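Local coordinates for protein Ves (Pseudomonas fluorescens, PDB 5V00) that is HutD, a bicupin protein involved in histidine utilization, at the interface of chains A and B. Sequence-based numbering; all coordinates share one arbitrary frame. Chains: chain A/B, Uncharacterized protein.

The interface of chains A and B. Residues chain A 38-39; chain B 13, 15, 159.
A:Ala38 turns its backbone carbonyl toward chain B, where the guanidinium group of B:Arg15 takes it side-on with two nitrogens. NE of B:Arg15 lies 2.9 Å from O of A:Ala38 and donates within the carbonyl plane. NH2 of B:Arg15 donates to that same A:Ala38 O at 3.1 Å, but from above the carbonyl plane, 48° out of it. The oxygen itself stays near the plane of the guanidinium, so one acceptor is shared by a forked pair of N-H groups, both moderately bent. A bend in the arginine chain at chi2 (-70°), followed by an extended run to NE, brings NE and NH2 to the loop of chain A.

The tight part of the contact centres on that oxygen. B:Val13, on strand 10-14, sets CG1 anti to its backbone N (chi1 179°), which brings this methyl 3.5 Å from O of A:Ala38 while it also sits over the rim of one guanidinium face. The valine thus backs both the acceptor and its donor. At the A:Ala38 methyl the contact differs in kind, held by van der Waals touch alone: CB of A:Ala38 lies 3.5 Å from the carboxylate oxygen OE1 of B:Glu159. It packs more loosely toward CG2 of B:Val13, 4.0 Å from CB of A:Ala38. On the glycine side, O of A:Gly39 lies near NH2 of B:Arg15, but the N-H points away from it.

Replacing B:Arg15 with an alanine would probably leave the A:Ala38 carbonyl without its two donors from chain B and open a gap beside B:Val13. This small patch ties a loop of one HutD copy to the other in the deposited pair, and may contribute to dimer assembly if that pairing is biological.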
ATOM      1  N   ALA A  38       8.793  -2.908  -6.719  1.00 17.71           N
ATOM      2  CA  ALA A  38       8.252  -1.803  -7.518  1.00 18.53           C
ATOM      3  C   ALA A  38       7.212  -2.226  -8.486  1.00 19.65           C
ATOM      4  O   ALA A  38       6.429  -1.418  -8.995  1.00 18.97           O
ATOM      5  CB  ALA A  38       9.366  -1.112  -8.291  1.00 20.93           C
ATOM      6  N   GLY A  39       7.128  -3.511  -8.784  1.00 17.25           N
ATOM      7  CA  GLY A  39       6.040  -3.999  -9.659  1.00 18.22           C
ATOM      8  C   GLY A  39       6.191  -3.604 -11.129  1.00 19.29           C
ATOM      9  O   GLY A  39       7.208  -3.014 -11.536  1.00 19.95           O
TER
ATOM     10  N   VAL B  13       6.165   1.909  -4.860  1.00 19.22           N
ATOM     11  CA  VAL B  13       5.397   2.095  -6.071  1.00 18.94           C
ATOM     12  C   VAL B  13       4.070   1.326  -5.866  1.00 22.25           C
ATOM     13  O   VAL B  13       4.077   0.109  -5.574  1.00 24.06           O
ATOM     14  CB  VAL B  13       6.096   1.650  -7.361  1.00 19.88           C
ATOM     15  CG1 VAL B  13       5.220   1.867  -8.579  1.00 21.56           C
ATOM     16  CG2 VAL B  13       7.459   2.333  -7.490  1.00 22.87           C
ATOM     17  N   ARG B  15       0.898   0.011  -7.634  1.00 17.89           N
ATOM     18  CA  ARG B  15       0.445  -0.248  -8.974  1.00 18.64           C
ATOM     19  C   ARG B  15      -1.082  -0.327  -9.006  1.00 20.79           C
ATOM     20  O   ARG B  15      -1.732  -0.976  -8.174  1.00 19.87           O
ATOM     21  CB  ARG B  15       1.033  -1.492  -9.610  1.00 18.42           C
ATOM     22  CG  ARG B  15       2.538  -1.535  -9.698  1.00 18.26           C
ATOM     23  CD  ARG B  15       3.033  -0.495 -10.762  1.00 19.69           C
ATOM     24  NE  ARG B  15       4.437  -0.591 -10.864  1.00 19.21           N
ATOM     25  CZ  ARG B  15       5.183   0.135 -11.721  1.00 20.01           C
ATOM     26  NH1 ARG B  15       4.544   0.950 -12.563  1.00 20.35           N
ATOM     27  NH2 ARG B  15       6.471   0.081 -11.683  1.00 18.68           N
ATOM     28  N   GLU B 159      11.868   4.834 -11.801  1.00 21.26           N
ATOM     29  CA  GLU B 159      10.689   4.008 -11.980  1.00 22.37           C
ATOM     30  C   GLU B 159       9.890   4.554 -13.142  1.00 24.08           C
ATOM     31  O   GLU B 159      10.064   5.732 -13.587  1.00 22.44           O
ATOM     32  CB  GLU B 159       9.883   3.984 -10.705  1.00 20.92           C
ATOM     33  CG  GLU B 159      10.597   3.492  -9.489  1.00 22.28           C
ATOM     34  CD  GLU B 159      11.122   2.054  -9.581  1.00 24.04           C
ATOM     35  OE1 GLU B 159      10.672   1.286 -10.406  1.00 24.24           O
ATOM     36  OE2 GLU B 159      12.019   1.779  -8.757  1.00 27.07           O
TER